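Local coordinates for FrnE protein (Deinococcus radiodurans, PDB 5CO3), which probably works as a cytoplasmic thiol-disulfide oxidoreductase, built on a DsbA-like thioredoxin fold, at residues E10-V14 / V218-H223; R13-D19 / V191-G197; H50-L54 / N108-H113. One frame throughout, in Å; residues are numbered along the deposited sequence.

Contact 1: E10-V14 / V218-H223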
loop_
_atom_site.group_PDB
_atom_site.type_symbol
_atom_site.label_atom_id
_atom_site.label_comp_id
_atom_site.label_asym_id
_atom_site.label_seq_id
_atom_site.Cartn_x
_atom_site.Cartn_y
_atom_site.Cartn_z
ATOM N N GLU A 10 1.919 -23.828 2.889
ATOM C CA GLU A 10 0.503 -23.720 2.550
ATOM C C GLU A 10 -0.002 -22.288 2.676
ATOM O O GLU A 10 -1.178 -22.058 2.964
ATOM C CB GLU A 10 -0.330 -24.644 3.438
ATOM C CG GLU A 10 -0.461 -26.058 2.913
ATOM C CD GLU A 10 -1.754 -26.278 2.157
ATOM O OE1 GLU A 10 -2.838 -26.057 2.741
ATOM O OE2 GLU A 10 -1.686 -26.672 0.978
ATOM N N LYS A 11 0.887 -21.328 2.460
ATOM C CA LYS A 11 0.514 -19.922 2.525
ATOM C C LYS A 11 0.808 -19.206 1.214
ATOM O O LYS A 11 1.698 -19.600 0.460
ATOM C CB LYS A 11 1.241 -19.230 3.677
ATOM C CG LYS A 11 0.676 -19.569 5.041
ATOM C CD LYS A 11 0.098 -18.336 5.708
ATOM C CE LYS A 11 -1.122 -18.673 6.546
ATOM N NZ LYS A 11 -1.587 -17.496 7.326
ATOM N N ILE A 12 0.034 -18.161 0.946
ATOM C CA ILE A 12 0.280 -17.291 -0.192
ATOM C C ILE A 12 0.721 -15.927 0.310
ATOM O O ILE A 12 0.003 -15.289 1.069
ATOM C CB ILE A 12 -0.972 -17.122 -1.061
ATOM C CG1 ILE A 12 -1.337 -18.437 -1.741
ATOM C CG2 ILE A 12 -0.756 -16.040 -2.102
ATOM C CD1 ILE A 12 -2.690 -18.387 -2.386
ATOM N N ARG A 13 1.904 -15.486 -0.100
ATOM C CA ARG A 13 2.386 -14.175 0.297
ATOM C C ARG A 13 2.027 -13.137 -0.755
ATOM O O ARG A 13 2.256 -13.336 -1.945
ATOM C CB ARG A 13 3.898 -14.191 0.527
ATOM C CG ARG A 13 4.498 -12.802 0.693
ATOM C CD ARG A 13 5.759 -12.866 1.526
ATOM N NE ARG A 13 6.854 -12.094 0.946
ATOM C CZ ARG A 13 7.612 -12.512 -0.065
ATOM N NH1 ARG A 13 7.378 -13.689 -0.634
ATOM N NH2 ARG A 13 8.586 -11.740 -0.526
ATOM N N VAL A 14 1.447 -12.032 -0.308
ATOM C CA VAL A 14 1.199 -10.904 -1.188
ATOM C C VAL A 14 1.985 -9.719 -0.676
ATOM O O VAL A 14 1.733 -9.238 0.428
ATOM C CB VAL A 14 -0.289 -10.539 -1.264
ATOM C CG1 VAL A 14 -0.501 -9.348 -2.179
ATOM C CG2 VAL A 14 -1.103 -11.750 -1.752
ATOM N N VAL A 218 -2.155 -18.704 -8.285
ATOM C CA VAL A 218 -1.055 -19.051 -7.398
ATOM C C VAL A 218 -1.416 -20.238 -6.517
ATOM O O VAL A 218 -0.624 -21.169 -6.385
ATOM C CB VAL A 218 -0.639 -17.860 -6.518
ATOM C CG1 VAL A 218 0.341 -18.310 -5.444
ATOM C CG2 VAL A 218 -0.034 -16.774 -7.379
ATOM N N TRP A 219 -2.615 -20.229 -5.935
ATOM C CA TRP A 219 -3.061 -21.368 -5.125
ATOM C C TRP A 219 -3.057 -22.664 -5.937
ATOM O O TRP A 219 -2.609 -23.715 -5.463
ATOM C CB TRP A 219 -4.461 -21.125 -4.556
ATOM C CG TRP A 219 -4.931 -22.251 -3.695
ATOM C CD1 TRP A 219 -5.712 -23.305 -4.077
ATOM C CD2 TRP A 219 -4.634 -22.455 -2.310
ATOM N NE1 TRP A 219 -5.925 -24.144 -3.015
ATOM C CE2 TRP A 219 -5.270 -23.650 -1.918
ATOM C CE3 TRP A 219 -3.896 -21.742 -1.361
ATOM C CZ2 TRP A 219 -5.195 -24.147 -0.620
ATOM C CZ3 TRP A 219 -3.818 -22.235 -0.072
ATOM C CH2 TRP A 219 -4.467 -23.426 0.289
ATOM N N ALA A 220 -3.556 -22.575 -7.163
ATOM C CA ALA A 220 -3.629 -23.729 -8.049
ATOM C C ALA A 220 -2.243 -24.306 -8.305
ATOM O O ALA A 220 -2.053 -25.523 -8.286
ATOM C CB ALA A 220 -4.289 -23.345 -9.352
ATOM N N GLU A 221 -1.272 -23.428 -8.532
ATOM C CA GLU A 221 0.087 -23.869 -8.815
ATOM C C GLU A 221 0.742 -24.510 -7.595
ATOM O O GLU A 221 1.592 -25.388 -7.728
ATOM C CB GLU A 221 0.931 -22.705 -9.317
ATOM C CG GLU A 221 0.488 -22.195 -10.670
ATOM C CD GLU A 221 1.395 -21.112 -11.207
ATOM O OE1 GLU A 221 2.499 -20.927 -10.653
ATOM O OE2 GLU A 221 1.004 -20.447 -12.187
ATOM N N GLN A 222 0.336 -24.081 -6.408
ATOM C CA GLN A 222 0.908 -24.625 -5.186
ATOM C C GLN A 222 0.170 -25.882 -4.741
ATOM O O GLN A 222 0.646 -26.619 -3.875
ATOM C CB GLN A 222 0.893 -23.564 -4.085
ATOM C CG GLN A 222 1.689 -22.327 -4.462
ATOM C CD GLN A 222 1.845 -21.354 -3.317
ATOM O OE1 GLN A 222 1.232 -21.516 -2.261
ATOM N NE2 GLN A 222 2.676 -20.335 -3.517
ATOM N N HIS A 223 -0.986 -26.130 -5.353
ATOM C CA HIS A 223 -1.782 -27.315 -5.048
ATOM C C HIS A 223 -2.231 -28.044 -6.302
ATOM O O HIS A 223 -3.430 -28.165 -6.548
ATOM C CB HIS A 223 -3.009 -26.933 -4.222
ATOM C CG HIS A 223 -2.679 -26.246 -2.937
ATOM N ND1 HIS A 223 -2.109 -24.992 -2.889
ATOM C CD2 HIS A 223 -2.835 -26.638 -1.653
ATOM C CE1 HIS A 223 -1.926 -24.643 -1.629
ATOM N NE2 HIS A 223 -2.359 -25.623 -0.858
#

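Contact 2: R13-D19 / V191-G197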
loop_
_atom_site.group_PDB
_atom_site.type_symbol
_atom_site.label_atom_id
_atom_site.label_comp_id
_atom_site.label_asym_id
_atom_site.label_seq_id
_atom_site.Cartn_x
_atom_site.Cartn_y
_atom_site.Cartn_z
ATOM N N ARG A 13 1.904 -15.486 -0.100
ATOM C CA ARG A 13 2.386 -14.175 0.297
ATOM C C ARG A 13 2.027 -13.137 -0.755
ATOM O O ARG A 13 2.256 -13.336 -1.945
ATOM C CB ARG A 13 3.898 -14.191 0.527
ATOM C CG ARG A 13 4.498 -12.802 0.693
ATOM C CD ARG A 13 5.759 -12.866 1.526
ATOM N NE ARG A 13 6.854 -12.094 0.946
ATOM C CZ ARG A 13 7.612 -12.512 -0.065
ATOM N NH1 ARG A 13 7.378 -13.689 -0.634
ATOM N NH2 ARG A 13 8.586 -11.740 -0.526
ATOM N N VAL A 14 1.447 -12.032 -0.308
ATOM C CA VAL A 14 1.199 -10.904 -1.188
ATOM C C VAL A 14 1.985 -9.719 -0.676
ATOM O O VAL A 14 1.733 -9.238 0.428
ATOM C CB VAL A 14 -0.289 -10.539 -1.264
ATOM C CG1 VAL A 14 -0.501 -9.348 -2.179
ATOM C CG2 VAL A 14 -1.103 -11.750 -1.752
ATOM N N ASP A 15 2.946 -9.268 -1.476
ATOM C CA ASP A 15 3.714 -8.064 -1.165
ATOM C C ASP A 15 3.169 -6.871 -1.919
ATOM O O ASP A 15 3.040 -6.915 -3.142
ATOM C CB ASP A 15 5.187 -8.280 -1.512
ATOM C CG ASP A 15 5.814 -9.339 -0.665
ATOM O OD1 ASP A 15 6.116 -9.031 0.504
ATOM O OD2 ASP A 15 5.970 -10.487 -1.148
ATOM N N ILE A 16 2.841 -5.802 -1.201
ATOM C CA ILE A 16 2.260 -4.640 -1.854
ATOM C C ILE A 16 3.078 -3.391 -1.582
ATOM O O ILE A 16 3.253 -2.982 -0.429
ATOM C CB ILE A 16 0.808 -4.395 -1.412
ATOM C CG1 ILE A 16 0.008 -5.702 -1.453
ATOM C CG2 ILE A 16 0.156 -3.346 -2.304
ATOM C CD1 ILE A 16 -1.407 -5.554 -0.956
ATOM N N TRP A 17 3.577 -2.788 -2.653
ATOM C CA TRP A 17 4.241 -1.490 -2.540
ATOM C C TRP A 17 3.218 -0.385 -2.745
ATOM O O TRP A 17 2.377 -0.447 -3.641
ATOM C CB TRP A 17 5.385 -1.376 -3.544
ATOM C CG TRP A 17 6.677 -1.954 -3.029
ATOM C CD1 TRP A 17 7.687 -1.276 -2.408
ATOM C CD2 TRP A 17 7.087 -3.324 -3.081
ATOM N NE1 TRP A 17 8.705 -2.137 -2.075
ATOM C CE2 TRP A 17 8.364 -3.403 -2.482
ATOM C CE3 TRP A 17 6.504 -4.491 -3.583
ATOM C CZ2 TRP A 17 9.060 -4.604 -2.364
ATOM C CZ3 TRP A 17 7.204 -5.686 -3.471
ATOM C CH2 TRP A 17 8.467 -5.730 -2.865
ATOM N N SER A 18 3.287 0.638 -1.899
ATOM C CA SER A 18 2.238 1.630 -1.870
ATOM C C SER A 18 2.782 2.917 -1.256
ATOM O O SER A 18 3.698 2.860 -0.440
ATOM C CB SER A 18 1.056 1.109 -1.065
ATOM O OG SER A 18 0.035 2.068 -0.987
ATOM N N ASP A 19 2.227 4.052 -1.672
ATOM C CA ASP A 19 2.480 5.322 -0.998
ATOM C C ASP A 19 1.181 5.875 -0.446
ATOM O O ASP A 19 0.124 5.789 -1.072
ATOM C CB ASP A 19 3.121 6.354 -1.937
ATOM C CG ASP A 19 3.778 7.519 -1.178
ATOM O OD1 ASP A 19 3.808 7.502 0.077
ATOM O OD2 ASP A 19 4.284 8.437 -1.844
ATOM N N VAL A 191 2.788 2.934 -8.219
ATOM C CA VAL A 191 2.049 2.241 -7.169
ATOM C C VAL A 191 0.544 2.422 -7.328
ATOM O O VAL A 191 0.088 3.406 -7.899
ATOM C CB VAL A 191 2.498 2.726 -5.768
ATOM C CG1 VAL A 191 3.872 2.160 -5.439
ATOM C CG2 VAL A 191 2.495 4.256 -5.685
ATOM N N PRO A 192 -0.254 1.477 -6.811
ATOM C CA PRO A 192 0.147 0.281 -6.071
ATOM C C PRO A 192 0.763 -0.774 -6.976
ATOM O O PRO A 192 0.466 -0.830 -8.171
ATOM C CB PRO A 192 -1.171 -0.208 -5.478
ATOM C CG PRO A 192 -2.198 0.239 -6.443
ATOM C CD PRO A 192 -1.714 1.570 -6.947
ATOM N N PHE A 193 1.636 -1.588 -6.407
ATOM C CA PHE A 193 2.211 -2.700 -7.141
ATOM C C PHE A 193 2.102 -3.957 -6.292
ATOM O O PHE A 193 2.572 -3.987 -5.159
ATOM C CB PHE A 193 3.670 -2.419 -7.520
ATOM C CG PHE A 193 4.202 -3.337 -8.583
ATOM C CD1 PHE A 193 4.649 -4.601 -8.258
ATOM C CD2 PHE A 193 4.242 -2.936 -9.909
ATOM C CE1 PHE A 193 5.139 -5.457 -9.237
ATOM C CE2 PHE A 193 4.725 -3.779 -10.890
ATOM C CZ PHE A 193 5.178 -5.039 -10.554
ATOM N N PHE A 194 1.486 -4.995 -6.859
ATOM C CA PHE A 194 1.292 -6.259 -6.157
ATOM C C PHE A 194 2.273 -7.334 -6.604
ATOM O O PHE A 194 2.526 -7.511 -7.798
ATOM C CB PHE A 194 -0.128 -6.787 -6.376
ATOM C CG PHE A 194 -1.209 -5.842 -5.963
ATOM C CD1 PHE A 194 -1.602 -4.804 -6.796
ATOM C CD2 PHE A 194 -1.859 -6.002 -4.752
ATOM C CE1 PHE A 194 -2.610 -3.944 -6.431
ATOM C CE2 PHE A 194 -2.871 -5.150 -4.378
ATOM C CZ PHE A 194 -3.255 -4.112 -5.223
ATOM N N VAL A 195 2.830 -8.055 -5.638
ATOM C CA VAL A 195 3.634 -9.228 -5.936
ATOM C C VAL A 195 3.005 -10.410 -5.214
ATOM O O VAL A 195 2.817 -10.375 -3.994
ATOM C CB VAL A 195 5.101 -9.055 -5.514
ATOM C CG1 VAL A 195 5.869 -10.340 -5.757
ATOM C CG2 VAL A 195 5.729 -7.903 -6.273
ATOM N N LEU A 196 2.646 -11.438 -5.973
ATOM C CA LEU A 196 1.982 -12.598 -5.404
ATOM C C LEU A 196 2.870 -13.843 -5.501
ATOM O O LEU A 196 3.418 -14.169 -6.565
ATOM C CB LEU A 196 0.635 -12.833 -6.096
ATOM C CG LEU A 196 -0.456 -11.763 -5.969
ATOM C CD1 LEU A 196 -0.365 -10.694 -7.061
ATOM C CD2 LEU A 196 -1.825 -12.417 -5.988
ATOM N N GLY A 197 3.046 -14.519 -4.368
ATOM C CA GLY A 197 3.846 -15.732 -4.319
ATOM C C GLY A 197 5.300 -15.526 -4.709
ATOM O O GLY A 197 5.997 -16.474 -5.081
#

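Contact 3: H50-L54 / N108-H113. With GOL (glycerol), chain B.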
loop_
_atom_site.group_PDB
_atom_site.type_symbol
_atom_site.label_atom_id
_atom_site.label_comp_id
_atom_site.label_asym_id
_atom_site.label_seq_id
_atom_site.Cartn_x
_atom_site.Cartn_y
_atom_site.Cartn_z
ATOM N N HIS A 50 4.750 -2.708 1.800
ATOM C CA HIS A 50 6.102 -2.199 1.624
ATOM C C HIS A 50 6.043 -0.722 1.300
ATOM O O HIS A 50 5.119 -0.260 0.624
ATOM C CB HIS A 50 6.840 -2.944 0.513
ATOM C CG HIS A 50 7.052 -4.398 0.797
ATOM N ND1 HIS A 50 8.202 -4.884 1.375
ATOM C CD2 HIS A 50 6.251 -5.469 0.586
ATOM C CE1 HIS A 50 8.103 -6.197 1.507
ATOM N NE2 HIS A 50 6.928 -6.575 1.038
ATOM N N SER A 51 7.034 0.007 1.796
ATOM C CA SER A 51 7.095 1.453 1.625
ATOM C C SER A 51 7.484 1.849 0.214
ATOM O O SER A 51 8.381 1.261 -0.392
ATOM C CB SER A 51 8.083 2.064 2.617
ATOM O OG SER A 51 7.818 1.630 3.934
ATOM N N PHE A 52 6.801 2.866 -0.294
ATOM C CA PHE A 52 7.139 3.472 -1.566
ATOM C C PHE A 52 6.837 4.956 -1.429
ATOM O O PHE A 52 5.796 5.326 -0.879
ATOM C CB PHE A 52 6.339 2.852 -2.708
ATOM C CG PHE A 52 6.818 3.246 -4.078
ATOM C CD1 PHE A 52 6.440 4.456 -4.637
ATOM C CD2 PHE A 52 7.622 2.392 -4.820
ATOM C CE1 PHE A 52 6.864 4.813 -5.898
ATOM C CE2 PHE A 52 8.046 2.744 -6.084
ATOM C CZ PHE A 52 7.671 3.963 -6.620
ATOM N N GLU A 53 7.764 5.790 -1.887
ATOM C CA GLU A 53 7.563 7.230 -1.893
ATOM C C GLU A 53 7.556 7.740 -3.319
ATOM O O GLU A 53 8.547 7.590 -4.034
ATOM C CB GLU A 53 8.655 7.941 -1.086
ATOM C CG GLU A 53 8.359 8.019 0.402
ATOM C CD GLU A 53 9.498 8.644 1.195
ATOM O OE1 GLU A 53 9.503 9.880 1.406
ATOM O OE2 GLU A 53 10.404 7.889 1.606
ATOM N N LEU A 54 6.436 8.331 -3.731
ATOM C CA LEU A 54 6.362 8.971 -5.038
ATOM C C LEU A 54 7.466 10.000 -5.189
ATOM O O LEU A 54 8.057 10.133 -6.252
ATOM C CB LEU A 54 5.011 9.645 -5.243
ATOM C CG LEU A 54 3.790 8.734 -5.195
ATOM C CD1 LEU A 54 2.538 9.572 -5.377
ATOM C CD2 LEU A 54 3.908 7.652 -6.260
ATOM N N ASN A 108 5.511 15.223 2.881
ATOM C CA ASN A 108 6.491 14.148 2.713
ATOM C C ASN A 108 6.022 12.961 3.553
ATOM O O ASN A 108 5.683 13.151 4.713
ATOM C CB ASN A 108 7.891 14.625 3.151
ATOM C CG ASN A 108 8.966 13.571 2.921
ATOM O OD1 ASN A 108 8.983 12.536 3.586
ATOM N ND2 ASN A 108 9.875 13.836 1.982
ATOM N N THR A 109 5.997 11.753 2.979
ATOM C CA THR A 109 5.402 10.585 3.660
ATOM C C THR A 109 6.399 9.636 4.342
ATOM O O THR A 109 6.011 8.560 4.804
ATOM C CB THR A 109 4.541 9.741 2.677
ATOM O OG1 THR A 109 5.334 9.315 1.560
ATOM C CG2 THR A 109 3.361 10.570 2.175
ATOM N N PHE A 110 7.668 10.044 4.438
ATOM C CA PHE A 110 8.721 9.178 4.983
ATOM C C PHE A 110 8.400 8.715 6.410
ATOM O O PHE A 110 8.462 7.510 6.713
ATOM C CB PHE A 110 10.072 9.911 4.946
ATOM C CG PHE A 110 11.267 9.051 5.298
ATOM C CD1 PHE A 110 11.440 7.797 4.733
ATOM C CD2 PHE A 110 12.257 9.535 6.152
ATOM C CE1 PHE A 110 12.551 7.020 5.047
ATOM C CE2 PHE A 110 13.373 8.761 6.459
ATOM C CZ PHE A 110 13.525 7.509 5.903
ATOM N N LEU A 111 8.027 9.663 7.266
ATOM C CA LEU A 111 7.732 9.376 8.668
ATOM C C LEU A 111 6.481 8.511 8.802
ATOM O O LEU A 111 6.428 7.623 9.653
ATOM C CB LEU A 111 7.558 10.673 9.465
ATOM C CG LEU A 111 8.823 11.433 9.853
ATOM C CD1 LEU A 111 8.474 12.826 10.368
ATOM C CD2 LEU A 111 9.615 10.636 10.892
ATOM N N ALA A 112 5.479 8.776 7.967
ATOM C CA ALA A 112 4.271 7.967 7.931
ATOM C C ALA A 112 4.611 6.526 7.578
ATOM O O ALA A 112 4.091 5.601 8.193
ATOM C CB ALA A 112 3.296 8.548 6.933
ATOM N N HIS A 113 5.493 6.329 6.602
ATOM C CA HIS A 113 5.906 4.972 6.246
ATOM C C HIS A 113 6.633 4.307 7.405
ATOM O O HIS A 113 6.489 3.103 7.623
ATOM C CB HIS A 113 6.779 4.976 4.989
ATOM C CG HIS A 113 5.989 5.124 3.724
ATOM N ND1 HIS A 113 5.185 4.117 3.227
ATOM C CD2 HIS A 113 5.879 6.156 2.855
ATOM C CE1 HIS A 113 4.609 4.531 2.113
ATOM N NE2 HIS A 113 5.018 5.763 1.862
HETATM C C1 GOL B . 3.058 1.043 3.548
HETATM O O1 GOL B . 3.017 1.673 2.285
HETATM C C2 GOL B . 4.498 0.692 3.920
HETATM O O2 GOL B . 5.259 1.785 4.425
HETATM C C3 GOL B . 4.504 -0.517 4.848
HETATM O O3 GOL B . 5.753 -0.670 5.481
HETATM O O HOH W 1 7.661 11.566 0.503
#

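Contact 1: E10-V14 / V218-H223
Ile12, at the start of strand 12-18, points toward the last turn of helix 208-222 and meets Trp219 there. Its CD1 methyl sits 3.7 Å from CE3 of Trp219, in line with the indole plane, so the ring is touched at its edge. With CG1 of Ile12 anti to the carbonyl carbon (chi1 -67°) and the chain extended beyond it, CD1 is the part that reaches the indole. The same residue also packs nearer the backbone, where CG1 of Ile12 lies 4.1 Å from CG1 of Val218. The first torsion of Trp219, with CG anti to the backbone N (chi1 -178°), carries the indole across the end of the Ile12 side chain. His223 lies over one face of this ring, its CE1 3.2 Å above the plane of Trp219, and is tied back to the helix end by ND1, which donates to O of Trp219 at 2.9 Å. Glu10 crosses the far end of the indole, OE1 being 3.9 Å from CH2 of Trp219, but this residue is poorly ordered and its modelled closeness to His223 is doubtful. Cutting Ile12 back to alanine would probably open a gap between the strand and Val218 and leave the edge of the Trp219 ring without its methyl partner. The axes of 12-14 and 218-222 run at 147° to each other, closer to antiparallel than to parallel. Ile12 also touches Phe39, and its backbone bonds to Gln44 and Glu46 on the side of strand 45-51, while Trp219 rests on Gln41 and Gln44.

Contact 2: R13-D19 / V191-G197
The carbonyl oxygen of Val195 takes two hydrogens from the facing strand: the N-H of Asp15, 2.8 Å from N to O, and more loosely the CA-H of Val14, with CA of Val14 3.3 Å from O of Val195. In return, O of Asp15 accepts from N of Val195 at 2.8 Å, which makes the two residues a hydrogen-bonded antiparallel pair. Trp17 and Phe193 form the next such pair, and Gly197 N closes the row at its other end, 2.8 Å from O of Arg13. Between them, Val14 faces Leu196 and Ile16 faces Phe194 as non-hydrogen-bonded pairs. On the Ile16 face the two side chains run side by side: CD1 of Ile16 is 3.7 Å from CE2 of Phe194, while CG2 of Ile16 lies over one face of the ring, toward its rim. The Trp17 face is built differently. There CG of Trp17 stands anti to the carbonyl carbon (chi1 -86°), turning the indole along the sheet until CZ3 meets CG2 of Val195 at 3.9 Å. Its NE1 donates to O of Asp179, and His50 both stacks on the Trp17 ring and bonds to OD1 of Asp15. Val191 leads into a cis peptide bond before Pro192, the hallmark cis-proline loop of thioredoxin folds, and both residues touch Cys25 of the CxxC motif. The ladder, with apolar groups on either side and partners for the indole N-H and OD1 of Asp15, thus runs up to the cis-proline, consistent with a thioredoxin-type active site.

Contact 3: H50-L54 / N108-H113
Leaving strand 45-51 at Ser51, the backbone passes the first turn of helix 110-121, with CA of Ser51 5.9 Å from CA of His113 and Glu53 running on opposite Thr109. Glu53 and His113 carry most of the contact. The Glu53 side chain, extended beyond CG (chi2 176°), slides past Thr109 in the opposite sense, CG of Glu53 lying 3.5 Å from OG1 of Thr109. Its carboxylate ends beside Phe110, nearly parallel to that ring at 15°, with OE2 of Glu53 3.3 Å from CD1 of Phe110. OE2 pairs in a salt bridge with Arg177, which also makes a cation-pi contact with Phe110. OE1 of Glu53 accepts from a water that in turn takes the N-H of Thr109, joining the carboxylate to the helix start. Just there Asn108 OD1 accepts from N of Phe110 at 2.9 Å, closing an Asx turn. His113 is directed at the strand end: one face of its ring lies under N of Phe52, and NE2 is hydrogen-bonded to OD1 of Asp19, which Thr109 OG1 also binds. A glycerol, probably from the crystallisation liquor, links the two sides: its O2 is hydrogen-bonded to OG of Ser51 and to ND1 of His113, each at 2.6 Å. Helix 173-186 packs against Ser51, Phe52 and Phe110, and helix 146-156 touches Leu111 and Ala112, so the contact joins the sheet to the helical part of the fold.

How the contacts relate
Contacts 1 and 2 share Arg13 and Val14 on strand 12-18, and Val218 of contact 1 packs on Leu196 of contact 2. Contact 2 lies in the buried middle of the sheet and is held chiefly by a backbone ladder with apolar faces; contact 1, at the strand's outer beginning, relies on a few apolar side chains, with more exposed residues round them, among them the poorly ordered Glu10. Contact 3 attaches to the neighbouring strand 45-51 and is the most polar, relying on a carboxylate, an imidazole and a bridging water. It joins contact 2 through the backbone bond between Ile16 O and His50 N, while contacts 1 and 3 do not touch, their centres being about 29 Å apart.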